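Local coordinates for conserved hypothetical protein (Sulfolobus solfataricus, PDB 2FNA) that probably hydrolyses ATP as an archaeal AAA+ ATPase of the P-loop NTPase class, and binds ADP and magnesium in this crystal form, at residues A[47-50]-A[51-55]; A[125-128]-A[129-133]; A[178-181]-A[182-186]; A[154-157]-A[158-161]. All coordinates share one frame; numbering follows the deposited sequence.

Contact 1: residues A[47-50]-A[51-55]. With EDO (1,2-ethanediol), chain H.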
ATOM      1  N   ILE A  47       2.751  -8.975   4.893  1.00 30.78           N
ATOM      2  CA  ILE A  47       2.881  -8.338   6.199  1.00 32.12           C
ATOM      3  C   ILE A  47       2.108  -9.138   7.236  1.00 34.62           C
ATOM      4  O   ILE A  47       2.645  -9.457   8.309  1.00 32.78           O
ATOM      5  CB  ILE A  47       2.403  -6.864   6.168  1.00 32.86           C
ATOM      6  CG1 ILE A  47       3.381  -6.016   5.350  1.00 29.72           C
ATOM      7  CG2 ILE A  47       2.336  -6.244   7.575  1.00 29.66           C
ATOM      8  CD1 ILE A  47       2.956  -4.587   5.151  1.00 34.35           C
ATOM      9  N   LYS A  48       0.854  -9.462   6.918  1.00 32.93           N
ATOM     10  CA  LYS A  48       0.036 -10.324   7.787  1.00 31.97           C
ATOM     11  C   LYS A  48       0.634 -11.726   7.972  1.00 30.07           C
ATOM     12  O   LYS A  48       0.730 -12.219   9.083  1.00 30.17           O
ATOM     13  CB  LYS A  48      -1.346 -10.427   7.215  1.00 33.35           C
ATOM     14  CG  LYS A  48      -2.099  -9.102   7.326  1.00 34.17           C
ATOM     15  CD  LYS A  48      -3.299  -9.052   6.390  1.00 41.25           C
ATOM     16  CE  LYS A  48      -4.527  -8.712   7.132  1.00 47.23           C
ATOM     17  NZ  LYS A  48      -4.895  -9.836   8.053  1.00 40.17           N
ATOM     18  N   ILE A  49       1.066 -12.353   6.883  1.00 29.06           N
ATOM     19  CA  ILE A  49       1.716 -13.647   6.958  1.00 28.85           C
ATOM     20  C   ILE A  49       2.952 -13.525   7.835  1.00 29.56           C
ATOM     21  O   ILE A  49       3.137 -14.327   8.742  1.00 31.31           O
ATOM     22  CB  ILE A  49       2.074 -14.170   5.542  1.00 33.84           C
ATOM     23  CG1 ILE A  49       0.801 -14.564   4.791  1.00 33.68           C
ATOM     24  CG2 ILE A  49       3.070 -15.339   5.605  1.00 26.62           C
ATOM     25  CD1 ILE A  49       1.023 -14.720   3.307  1.00 35.34           C
ATOM     26  N   GLY A  50       3.780 -12.493   7.566  1.00 31.05           N
ATOM     27  CA  GLY A  50       5.033 -12.251   8.289  1.00 30.95           C
ATOM     28  C   GLY A  50       4.828 -12.092   9.788  1.00 32.04           C
ATOM     29  O   GLY A  50       5.499 -12.736  10.556  1.00 28.57           O
ATOM     30  N   ILE A  51       3.904 -11.224  10.206  1.00 33.11           N
ATOM     31  CA  ILE A  51       3.678 -10.987  11.639  1.00 37.02           C
ATOM     32  C   ILE A  51       3.013 -12.157  12.323  1.00 36.38           C
ATOM     33  O   ILE A  51       3.294 -12.415  13.489  1.00 39.74           O
ATOM     34  CB  ILE A  51       2.875  -9.660  11.959  1.00 40.91           C
ATOM     35  CG1 ILE A  51       1.428  -9.700  11.505  1.00 46.18           C
ATOM     36  CG2 ILE A  51       3.591  -8.438  11.393  1.00 43.08           C
ATOM     37  CD1 ILE A  51       0.759  -8.264  11.532  1.00 41.59           C
ATOM     38  N   ASN A  52       2.130 -12.872  11.620  1.00 36.99           N
ATOM     39  CA  ASN A  52       1.578 -14.134  12.155  1.00 34.44           C
ATOM     40  C   ASN A  52       2.660 -15.175  12.412  1.00 32.99           C
ATOM     41  O   ASN A  52       2.658 -15.803  13.458  1.00 28.89           O
ATOM     42  CB  ASN A  52       0.500 -14.734  11.228  1.00 36.72           C
ATOM     43  CG  ASN A  52      -0.841 -14.014  11.338  1.00 46.77           C
ATOM     44  OD1 ASN A  52      -1.197 -13.483  12.398  1.00 53.88           O
ATOM     45  ND2 ASN A  52      -1.587 -13.990  10.238  1.00 58.17           N
ATOM     46  N   GLU A  53       3.573 -15.363  11.453  1.00 30.39           N
ATOM     47  CA  GLU A  53       4.642 -16.348  11.628  1.00 30.10           C
ATOM     48  C   GLU A  53       5.690 -15.958  12.692  1.00 29.86           C
ATOM     49  O   GLU A  53       6.213 -16.817  13.403  1.00 30.00           O
ATOM     50  CB  GLU A  53       5.302 -16.680  10.287  1.00 29.91           C
ATOM     51  CG  GLU A  53       4.440 -17.540   9.381  1.00 27.12           C
ATOM     52  CD  GLU A  53       5.048 -17.821   8.023  1.00 33.40           C
ATOM     53  OE1 GLU A  53       6.235 -17.492   7.795  1.00 35.88           O
ATOM     54  OE2 GLU A  53       4.303 -18.357   7.163  1.00 32.57           O
ATOM     55  N   LEU A  54       6.016 -14.677  12.788  1.00 32.18           N
ATOM     56  CA  LEU A  54       6.983 -14.192  13.785  1.00 32.89           C
ATOM     57  C   LEU A  54       6.464 -14.337  15.199  1.00 31.59           C
ATOM     58  O   LEU A  54       7.255 -14.504  16.119  1.00 26.94           O
ATOM     59  CB  LEU A  54       7.356 -12.728  13.548  1.00 33.05           C
ATOM     60  CG  LEU A  54       8.257 -12.438  12.344  1.00 34.29           C
ATOM     61  CD1 LEU A  54       8.344 -10.938  12.081  1.00 33.83           C
ATOM     62  CD2 LEU A  54       9.636 -13.083  12.562  1.00 32.68           C
ATOM     63  N   ASN A  55       5.145 -14.249  15.397  1.00 30.42           N
ATOM     64  CA  ASN A  55       4.609 -14.421  16.761  1.00 28.45           C
ATOM     65  C   ASN A  55       5.265 -13.406  17.708  1.00 28.64           C
ATOM     66  O   ASN A  55       5.740 -13.718  18.816  1.00 25.93           O
ATOM     67  CB  ASN A  55       4.847 -15.871  17.237  1.00 29.37           C
ATOM     68  CG  ASN A  55       4.054 -16.235  18.477  1.00 24.40           C
ATOM     69  OD1 ASN A  55       2.967 -15.735  18.693  1.00 25.98           O
ATOM     70  ND2 ASN A  55       4.617 -17.104  19.307  1.00 20.11           N
TER
HETATM   71  C1  EDO H 504      -2.548  -9.956  11.191  1.00 56.22           C
HETATM   72  O1  EDO H 504      -3.532 -10.694  10.460  1.00 58.30           O
HETATM   73  C2  EDO H 504      -3.205  -8.749  11.856  1.00 57.52           C
HETATM   74  O2  EDO H 504      -3.889  -7.923  10.899  1.00 60.77           O
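The helix 43-54, which in P-loop NTPases follows the phosphate-binding loop, carries this contact in its last two turns, where Ile51 N reaches back to Ile47 O (2.9 Å) and Glu53 N to Ile49 O (2.9 Å). Leu54 N likewise bonds Gly50 O, and Asn55, with positive phi, ends the helix. Residue types follow the sides of the helix. Ile47 and Ile51 pack as branched, apolar groups on Tyr60 of strand 58-62, while Asn52 and Glu53 send their polar ends to other parts of the chain: Asn52 ND2 bonds Asp10 O, and Glu53 OE1 forms salt bridges with Arg12 and Lys26. Ile49 and Glu53 lie side by side, the methyl Ile49 CG2 3.6 Å from Glu53 OE2. Lys48 bends at its last two torsions (chi3 126°, chi4 -68°), which brings the ammonium group to one hydroxyl of a 1,2-ethanediol probably taken up from the crystallisation liquor. With an alanine here the diol is likely to lose its charged donor, and Pro8 and Tyr60 the lysine chain that touches them. The diol also meets Ile51, whose CD1 lies 3.7 Å from its C1, and Lys48 NZ bonds its O1 at 2.9 Å.

Contact 2: residues A[125-128]-A[129-133]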
ATOM      1  N   ALA A 125       7.503   9.325  20.503  1.00 35.83           N
ATOM      2  CA  ALA A 125       8.786   8.710  20.878  1.00 34.37           C
ATOM      3  C   ALA A 125       8.758   8.060  22.276  1.00 36.20           C
ATOM      4  O   ALA A 125       9.312   6.955  22.465  1.00 37.11           O
ATOM      5  CB  ALA A 125       9.887   9.714  20.801  1.00 34.50           C
ATOM      6  N   ASN A 126       8.104   8.710  23.242  1.00 36.83           N
ATOM      7  CA  ASN A 126       7.944   8.123  24.597  1.00 36.03           C
ATOM      8  C   ASN A 126       6.980   6.951  24.597  1.00 36.74           C
ATOM      9  O   ASN A 126       7.129   5.998  25.370  1.00 38.45           O
ATOM     10  CB  ASN A 126       7.430   9.159  25.589  1.00 37.53           C
ATOM     11  CG  ASN A 126       8.501  10.143  26.034  1.00 42.81           C
ATOM     12  OD1 ASN A 126       9.699   9.960  25.780  1.00 48.79           O
ATOM     13  ND2 ASN A 126       8.068  11.197  26.717  1.00 45.48           N
ATOM     14  N   LEU A 127       5.987   7.022  23.719  1.00 37.02           N
ATOM     15  CA  LEU A 127       5.030   5.949  23.550  1.00 36.59           C
ATOM     16  C   LEU A 127       5.728   4.670  23.063  1.00 34.91           C
ATOM     17  O   LEU A 127       5.538   3.591  23.641  1.00 35.19           O
ATOM     18  CB  LEU A 127       3.933   6.396  22.585  1.00 33.64           C
ATOM     19  CG  LEU A 127       2.771   5.427  22.317  1.00 42.87           C
ATOM     20  CD1 LEU A 127       2.050   5.007  23.628  1.00 46.04           C
ATOM     21  CD2 LEU A 127       1.771   6.030  21.317  1.00 41.03           C
ATOM     22  N   LEU A 128       6.542   4.808  22.021  1.00 37.23           N
ATOM     23  CA  LEU A 128       7.303   3.695  21.437  1.00 38.45           C
ATOM     24  C   LEU A 128       8.265   3.115  22.459  1.00 39.44           C
ATOM     25  O   LEU A 128       8.439   1.890  22.561  1.00 40.21           O
ATOM     26  CB  LEU A 128       8.106   4.164  20.231  1.00 37.55           C
ATOM     27  CG  LEU A 128       7.357   4.666  18.989  1.00 36.76           C
ATOM     28  CD1 LEU A 128       8.372   5.151  17.977  1.00 40.94           C
ATOM     29  CD2 LEU A 128       6.505   3.588  18.401  1.00 35.00           C
ATOM     30  N   GLU A 129       8.896   4.016  23.198  1.00 41.17           N
ATOM     31  CA  GLU A 129       9.840   3.654  24.235  1.00 44.07           C
ATOM     32  C   GLU A 129       9.182   2.823  25.337  1.00 42.83           C
ATOM     33  O   GLU A 129       9.834   1.971  25.946  1.00 46.27           O
ATOM     34  CB  GLU A 129      10.484   4.920  24.813  1.00 45.35           C
ATOM     35  CG  GLU A 129      11.754   4.645  25.583  1.00 49.89           C
ATOM     36  CD  GLU A 129      12.689   5.843  25.694  1.00 55.34           C
ATOM     37  OE1 GLU A 129      12.470   6.887  25.029  1.00 57.66           O
ATOM     38  OE2 GLU A 129      13.667   5.715  26.456  1.00 59.48           O
ATOM     39  N   SER A 130       7.888   3.046  25.572  1.00 41.01           N
ATOM     40  CA  SER A 130       7.142   2.288  26.596  0.50 39.02           C
ATOM     41  C   SER A 130       6.721   0.900  26.114  1.00 38.43           C
ATOM     42  O   SER A 130       6.591  -0.026  26.915  1.00 37.06           O
ATOM     43  CB  SER A 130       5.906   3.061  27.042  0.50 38.70           C
ATOM     44  OG  SER A 130       4.915   3.035  26.044  0.50 32.25           O
ATOM     45  N   PHE A 131       6.485   0.757  24.807  1.00 39.46           N
ATOM     46  CA  PHE A 131       6.268  -0.549  24.207  1.00 39.72           C
ATOM     47  C   PHE A 131       7.524  -1.364  24.414  1.00 40.86           C
ATOM     48  O   PHE A 131       7.455  -2.531  24.810  1.00 41.47           O
ATOM     49  CB  PHE A 131       6.027  -0.463  22.701  1.00 38.39           C
ATOM     50  CG  PHE A 131       4.799   0.302  22.294  1.00 37.32           C
ATOM     51  CD1 PHE A 131       3.769   0.569  23.174  1.00 37.03           C
ATOM     52  CD2 PHE A 131       4.673   0.738  20.972  1.00 35.72           C
ATOM     53  CE1 PHE A 131       2.642   1.273  22.752  1.00 35.62           C
ATOM     54  CE2 PHE A 131       3.541   1.432  20.550  1.00 34.68           C
ATOM     55  CZ  PHE A 131       2.528   1.700  21.450  1.00 40.11           C
ATOM     56  N   GLU A 132       8.668  -0.733  24.142  1.00 42.71           N
ATOM     57  CA  GLU A 132       9.977  -1.372  24.317  1.00 42.76           C
ATOM     58  C   GLU A 132      10.238  -1.728  25.773  1.00 44.12           C
ATOM     59  O   GLU A 132      10.749  -2.808  26.044  1.00 45.53           O
ATOM     60  CB  GLU A 132      11.108  -0.511  23.714  1.00 43.25           C
ATOM     61  CG  GLU A 132      12.498  -0.840  24.252  1.00 48.85           C
ATOM     62  CD  GLU A 132      13.636  -0.499  23.318  1.00 47.88           C
ATOM     63  OE1 GLU A 132      13.435  -0.538  22.091  1.00 39.31           O
ATOM     64  OE2 GLU A 132      14.753  -0.240  23.829  1.00 46.77           O
ATOM     65  N   GLN A 133       9.876  -0.848  26.710  1.00 43.97           N
ATOM     66  CA  GLN A 133       9.981  -1.174  28.150  1.00 44.01           C
ATOM     67  C   GLN A 133       9.143  -2.386  28.567  1.00 41.70           C
ATOM     68  O   GLN A 133       9.551  -3.165  29.433  1.00 42.18           O
ATOM     69  CB  GLN A 133       9.583   0.019  29.035  1.00 45.84           C
ATOM     70  CG  GLN A 133      10.756   0.691  29.754  1.00 51.43           C
ATOM     71  CD  GLN A 133      11.510   1.706  28.885  1.00 59.49           C
ATOM     72  OE1 GLN A 133      11.788   2.826  29.328  1.00 59.14           O
ATOM     73  NE2 GLN A 133      11.845   1.317  27.649  1.00 62.09           N
TER
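Leu127 and Phe131, one turn apart on helix 124-133, slant across each other: Leu127 CG comes to 3.8 Å from Phe131 CZ, and Leu127 CD1 to 3.9 Å from Phe131 CE1, so the branched leucine end meets the far end of the ring. With CG anti to the carbonyl carbon (chi1 -63°), the Phe131 ring swings back along the helix, and Leu127 O stands 3.5 Å above one ring face, offset toward the rim. Leu128 makes a looser approach, CD2 to CE2 of Phe131 at 4.2 Å. Flat and branched apolar groups suit this side because both are buried against helix 74-91.

Leu127 O accepts more than one bond. It takes Phe131 N at 3.2 Å, with a further weak bond from Ser130 N; in one of two conformers of Ser130, OG comes to 2.5 Å from Leu127 O, short enough to be doubtful in detail. In that conformer chi1 of 73° turns the small hydroxyl back toward Leu127 O. Glu129 and Glu132 extend instead to partners beyond the turn, OE1 of Glu129 bonding Tyr163 OH and OE1 of Glu132 bonding Arg170 N.

Leu127 and Phe131 pack on helix 74-91 through Ile85, Ser130 packs on Leu95 and Ala98 of helix 95-98, and Leu128 faces Phe173 of strand 171-177.

Contact 3: residues A[178-181]-A[182-186]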
ATOM      1  N   SER A 178       1.715   1.697  -1.678  1.00 29.24           N
ATOM      2  CA  SER A 178       1.340   1.422  -3.052  1.00 32.14           C
ATOM      3  C   SER A 178       1.779   2.523  -3.998  1.00 33.93           C
ATOM      4  O   SER A 178       1.732   2.330  -5.195  1.00 34.65           O
ATOM      5  CB  SER A 178      -0.178   1.234  -3.173  1.00 36.05           C
ATOM      6  OG  SER A 178      -0.568   0.034  -2.505  1.00 36.33           O
ATOM      7  N   GLU A 179       2.155   3.686  -3.447  1.00 35.15           N
ATOM      8  CA  GLU A 179       2.524   4.875  -4.204  1.00 35.15           C
ATOM      9  C   GLU A 179       3.986   5.129  -3.813  1.00 34.87           C
ATOM     10  O   GLU A 179       4.276   5.840  -2.851  1.00 34.59           O
ATOM     11  CB  GLU A 179       1.638   6.071  -3.800  1.00 34.77           C
ATOM     12  CG  GLU A 179       0.140   5.918  -4.133  1.00 42.28           C
ATOM     13  CD  GLU A 179      -0.770   6.883  -3.339  1.00 42.13           C
ATOM     14  OE1 GLU A 179      -0.634   6.988  -2.084  1.00 46.45           O
ATOM     15  OE2 GLU A 179      -1.664   7.511  -3.961  1.00 45.30           O
HETATM   16  N   MSE A 180       4.902   4.525  -4.551  1.00 33.58           N
HETATM   17  CA  MSE A 180       6.305   4.455  -4.125  1.00 33.13           C
HETATM   18  C   MSE A 180       6.939   5.823  -3.914  1.00 30.90           C
HETATM   19  O   MSE A 180       7.542   6.065  -2.896  1.00 34.28           O
HETATM   20  CB  MSE A 180       7.129   3.694  -5.146  1.00 32.84           C
HETATM   21  CG  MSE A 180       8.515   3.267  -4.636  1.00 34.74           C
HETATM   22 SE   MSE A 180       9.486   2.436  -6.131  0.75 30.78          SE
HETATM   23  CE  MSE A 180       8.703   3.293  -7.747  1.00 56.29           C
ATOM     24  N   GLY A 181       6.805   6.700  -4.894  1.00 29.47           N
ATOM     25  CA  GLY A 181       7.414   8.015  -4.825  1.00 31.71           C
ATOM     26  C   GLY A 181       6.878   8.799  -3.645  1.00 30.34           C
ATOM     27  O   GLY A 181       7.635   9.502  -2.997  1.00 31.92           O
ATOM     28  N   LEU A 182       5.573   8.696  -3.376  1.00 30.02           N
ATOM     29  CA  LEU A 182       4.960   9.448  -2.290  1.00 32.26           C
ATOM     30  C   LEU A 182       5.458   8.947  -0.947  1.00 33.84           C
ATOM     31  O   LEU A 182       5.662   9.743  -0.041  1.00 32.69           O
ATOM     32  CB  LEU A 182       3.416   9.425  -2.366  1.00 32.56           C
ATOM     33  CG  LEU A 182       2.705  10.397  -1.403  1.00 36.84           C
ATOM     34  CD1 LEU A 182       2.980  11.847  -1.821  1.00 43.04           C
ATOM     35  CD2 LEU A 182       1.188  10.150  -1.324  1.00 35.54           C
ATOM     36  N   LEU A 183       5.672   7.634  -0.835  1.00 34.07           N
ATOM     37  CA  LEU A 183       6.270   7.034   0.387  1.00 31.59           C
ATOM     38  C   LEU A 183       7.681   7.551   0.673  1.00 29.99           C
ATOM     39  O   LEU A 183       7.994   7.966   1.796  1.00 28.88           O
ATOM     40  CB  LEU A 183       6.302   5.523   0.291  1.00 33.74           C
ATOM     41  CG  LEU A 183       6.898   4.782   1.533  1.00 35.17           C
ATOM     42  CD1 LEU A 183       6.174   5.194   2.822  1.00 37.71           C
ATOM     43  CD2 LEU A 183       6.873   3.273   1.400  1.00 34.96           C
ATOM     44  N   TYR A 184       8.535   7.557  -0.353  1.00 30.36           N
ATOM     45  CA  TYR A 184       9.867   8.155  -0.204  1.00 30.22           C
ATOM     46  C   TYR A 184       9.828   9.654   0.160  1.00 29.73           C
ATOM     47  O   TYR A 184      10.604  10.113   1.003  1.00 28.53           O
ATOM     48  CB  TYR A 184      10.733   7.861  -1.442  1.00 29.93           C
ATOM     49  CG  TYR A 184      11.296   6.442  -1.448  1.00 30.26           C
ATOM     50  CD1 TYR A 184      10.551   5.360  -1.908  1.00 35.37           C
ATOM     51  CD2 TYR A 184      12.587   6.188  -0.993  1.00 39.60           C
ATOM     52  CE1 TYR A 184      11.080   4.055  -1.903  1.00 37.28           C
ATOM     53  CE2 TYR A 184      13.108   4.907  -0.986  1.00 39.83           C
ATOM     54  CZ  TYR A 184      12.350   3.846  -1.436  1.00 34.46           C
ATOM     55  OH  TYR A 184      12.922   2.590  -1.460  1.00 36.29           O
ATOM     56  N   ASP A 185       8.946  10.416  -0.494  1.00 29.36           N
ATOM     57  CA  ASP A 185       8.735  11.819  -0.194  1.00 26.22           C
ATOM     58  C   ASP A 185       8.289  11.991   1.256  1.00 28.77           C
ATOM     59  O   ASP A 185       8.764  12.884   1.957  1.00 30.79           O
ATOM     60  CB  ASP A 185       7.651  12.411  -1.087  1.00 26.14           C
ATOM     61  CG  ASP A 185       8.113  12.579  -2.495  1.00 33.40           C
ATOM     62  OD1 ASP A 185       9.272  12.235  -2.756  1.00 39.50           O
ATOM     63  OD2 ASP A 185       7.318  13.035  -3.340  1.00 35.43           O
ATOM     64  N   TYR A 186       7.381  11.136   1.700  1.00 28.94           N
ATOM     65  CA  TYR A 186       6.917  11.190   3.106  1.00 28.19           C
ATOM     66  C   TYR A 186       8.071  11.094   4.140  1.00 28.05           C
ATOM     67  O   TYR A 186       8.093  11.812   5.139  1.00 30.62           O
ATOM     68  CB  TYR A 186       5.873  10.116   3.385  1.00 28.80           C
ATOM     69  CG  TYR A 186       5.579  10.061   4.867  1.00 25.38           C
ATOM     70  CD1 TYR A 186       4.921  11.111   5.496  1.00 30.76           C
ATOM     71  CD2 TYR A 186       6.072   9.048   5.642  1.00 27.41           C
ATOM     72  CE1 TYR A 186       4.702  11.109   6.872  1.00 30.31           C
ATOM     73  CE2 TYR A 186       5.858   9.032   6.993  1.00 28.78           C
ATOM     74  CZ  TYR A 186       5.188  10.084   7.607  1.00 29.79           C
ATOM     75  OH  TYR A 186       4.972  10.027   8.985  1.00 31.26           O
TER
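Met180, present as selenomethionine, sets CG anti to its own N (chi1 -166°), while Tyr184 one turn on holds CG anti to the carbonyl carbon (chi1 -78°); with these torsions the two side chains slant past each other at the start of helix 180-186. Met180 CG lies 3.8 Å from Tyr184 CE1, so a methylene of the chain, rather than the selenium, does the touching. Met180 O approaches the same ring at its edge, in plane, 3.2 Å from Tyr184 CD1, and also accepts the backbone bond from Tyr184 N (3.1 Å, N-H...O angle 171°). Tyrosine suits this position because its broad ring can rest on Leu34 and Leu36 of strand 32-37. Replacing the tyrosine by an alanine is likely to open a gap beside those leucines and leave the Met180 methylene without its ring partner.

On another side of the helix Glu179 and Leu182 run side by side, with Glu179 OE1 3.7 Å from Leu182 CD2. The carboxylate has polar partners too: OE1 bonds Gln147 NE2 and OE2 bonds His335 ND1. Gly181 O accepts from Asp185 N at 3.0 Å, and the Asp185 carboxylate forms a salt bridge with Lys334.

Glu179 occupies the N-cap position, and its own carbonyl accepts from Leu183 N at 3.0 Å. The arrangement is a helix start directly after strand 171-177, a strand-to-helix junction of the parallel sheet in an ATPase domain; Ser178, just before it, bonds Glu145 and the Lys43 of the probable Walker A loop.

Contact 4: residues A[154-157]-A[158-161]. With EDO (1,2-ethanediol), chain I.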
ATOM      1  N   GLY A 154      -0.741  18.078  10.688  1.00 36.63           N
ATOM      2  CA  GLY A 154      -0.498  18.711  11.967  1.00 36.91           C
ATOM      3  C   GLY A 154       0.370  17.944  12.940  1.00 35.80           C
ATOM      4  O   GLY A 154       0.517  18.352  14.084  1.00 35.53           O
ATOM      5  N   VAL A 155       0.944  16.831  12.487  1.00 36.88           N
ATOM      6  CA  VAL A 155       1.865  16.050  13.287  1.00 36.83           C
ATOM      7  C   VAL A 155       3.079  15.726  12.417  1.00 37.03           C
ATOM      8  O   VAL A 155       2.921  15.292  11.289  1.00 38.83           O
ATOM      9  CB  VAL A 155       1.202  14.732  13.716  1.00 39.92           C
ATOM     10  CG1 VAL A 155       2.169  13.829  14.440  1.00 40.03           C
ATOM     11  CG2 VAL A 155      -0.003  15.009  14.577  1.00 44.68           C
ATOM     12  N   ASN A 156       4.277  15.893  12.969  1.00 36.40           N
ATOM     13  CA  ASN A 156       5.500  15.390  12.354  1.00 35.07           C
ATOM     14  C   ASN A 156       6.087  14.208  13.132  1.00 35.49           C
ATOM     15  O   ASN A 156       6.710  14.397  14.177  1.00 34.82           O
ATOM     16  CB  ASN A 156       6.537  16.514  12.223  1.00 33.17           C
ATOM     17  CG  ASN A 156       7.816  16.048  11.546  1.00 33.54           C
ATOM     18  OD1 ASN A 156       7.841  14.985  10.938  1.00 31.23           O
ATOM     19  ND2 ASN A 156       8.883  16.851  11.644  1.00 35.20           N
ATOM     20  N   LEU A 157       5.908  12.995  12.594  1.00 33.57           N
ATOM     21  CA  LEU A 157       6.376  11.784  13.250  1.00 33.14           C
ATOM     22  C   LEU A 157       7.827  11.451  12.962  1.00 32.56           C
ATOM     23  O   LEU A 157       8.378  10.542  13.576  1.00 34.60           O
ATOM     24  CB  LEU A 157       5.512  10.596  12.838  1.00 36.68           C
ATOM     25  CG  LEU A 157       4.031  10.665  13.231  1.00 40.18           C
ATOM     26  CD1 LEU A 157       3.297   9.466  12.589  1.00 42.55           C
ATOM     27  CD2 LEU A 157       3.833  10.674  14.731  1.00 35.02           C
ATOM     28  N   LEU A 158       8.470  12.189  12.063  1.00 31.59           N
ATOM     29  CA  LEU A 158       9.792  11.800  11.613  1.00 32.31           C
ATOM     30  C   LEU A 158      10.839  11.809  12.716  1.00 30.69           C
ATOM     31  O   LEU A 158      11.631  10.890  12.781  1.00 32.81           O
ATOM     32  CB  LEU A 158      10.246  12.628  10.401  1.00 29.54           C
ATOM     33  CG  LEU A 158       9.465  12.484   9.093  1.00 33.61           C
ATOM     34  CD1 LEU A 158      10.061  13.363   7.971  1.00 32.69           C
ATOM     35  CD2 LEU A 158       9.375  11.051   8.624  1.00 34.53           C
ATOM     36  N   PRO A 159      10.889  12.871  13.551  1.00 32.29           N
ATOM     37  CA  PRO A 159      11.890  12.858  14.618  1.00 33.06           C
ATOM     38  C   PRO A 159      11.739  11.660  15.566  1.00 32.31           C
ATOM     39  O   PRO A 159      12.724  11.090  15.985  1.00 32.89           O
ATOM     40  CB  PRO A 159      11.664  14.181  15.337  1.00 33.16           C
ATOM     41  CG  PRO A 159      10.983  15.049  14.339  1.00 32.91           C
ATOM     42  CD  PRO A 159      10.129  14.124  13.533  1.00 32.41           C
ATOM     43  N   ALA A 160      10.508  11.281  15.865  1.00 33.83           N
ATOM     44  CA  ALA A 160      10.228  10.086  16.670  1.00 36.65           C
ATOM     45  C   ALA A 160      10.662   8.785  15.977  1.00 33.11           C
ATOM     46  O   ALA A 160      11.239   7.903  16.590  1.00 31.92           O
ATOM     47  CB  ALA A 160       8.758  10.037  16.993  1.00 37.04           C
ATOM     48  N   LEU A 161      10.386   8.681  14.688  1.00 32.97           N
ATOM     49  CA  LEU A 161      10.848   7.528  13.907  1.00 34.48           C
ATOM     50  C   LEU A 161      12.354   7.408  13.902  1.00 34.80           C
ATOM     51  O   LEU A 161      12.872   6.299  13.978  1.00 35.98           O
ATOM     52  CB  LEU A 161      10.343   7.627  12.467  1.00 35.16           C
ATOM     53  CG  LEU A 161       8.832   7.517  12.304  1.00 35.86           C
ATOM     54  CD1 LEU A 161       8.388   7.759  10.871  1.00 40.75           C
ATOM     55  CD2 LEU A 161       8.375   6.149  12.791  1.00 43.56           C
TER
HETATM   56  C1  EDO I 505      11.632  16.823   9.013  1.00 54.45           C
HETATM   57  O1  EDO I 505      11.556  16.814  10.477  1.00 43.99           O
HETATM   58  C2  EDO I 505      12.650  17.824   8.444  1.00 52.97           C
HETATM   59  O2  EDO I 505      12.739  17.801   6.994  1.00 56.11           O
HETATM   60  O   HOH W   1       8.090  13.118  15.926  1.00 32.51           O
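A side-chain cap starts helix 158-167: Asn156 OD1 accepts from Leu158 N at 3.1 Å (N-H...O angle 160°), Leu158 N standing above the plane of the side-chain carbonyl, 52° out of it. Asparagine suits the place because its short side chain, with CG anti to N (chi1 -178°), carries the oxygen forward to an amide that has no earlier helical carbonyl to bond. The tight part lies behind the cap. Leu157 O takes a bond from Leu161 N at 3.0 Å, and Leu161 CG rests 3.3 Å from that same oxygen, Leu157 O. The buried leucines spread into the core, Leu157 onto Phe77 and Phe124, Leu161 onto Phe173 and Met175, while small Ala160 fits against Phe124 and Ala125 of helix 124-133.

The outer side is wetter. Asn156 and Pro159 are exposed and cross at about a right angle, with Asn156 ND2 3.5 Å from Pro159 CD; proline, having no N-H to offer, is well suited to a first turn. One water bridges this side, donating to Asn156 O and accepting from Ala160 N. The amide nitrogen of the capping residue holds a 1,2-ethanediol, probably from the crystallisation liquor, through a bond from Asn156 ND2 to its O1 at 2.9 Å.

Overall arrangement
All four contacts are local turns within the ATPase domain, set round the five-stranded parallel sheet. Contact 1 lies nearest the nucleotide, with the Lys48 side chain about 6 Å from ADP and that of Ile47 about 7 Å from magnesium; in contact 3, the Glu179 side chain is about 11 Å from ADP. Contacts 1 and 3 do not touch, their nearest atoms being about 9 Å apart. Contact 4 touches both contact 2 and contact 3: its Ala160 CB lies 3.8 Å from Ala125 N of contact 2, and its Leu158 CD1 3.8 Å from Tyr186 O of contact 3. Contacts 2 and 3 do not touch, their nearest atoms being about 11 Å apart.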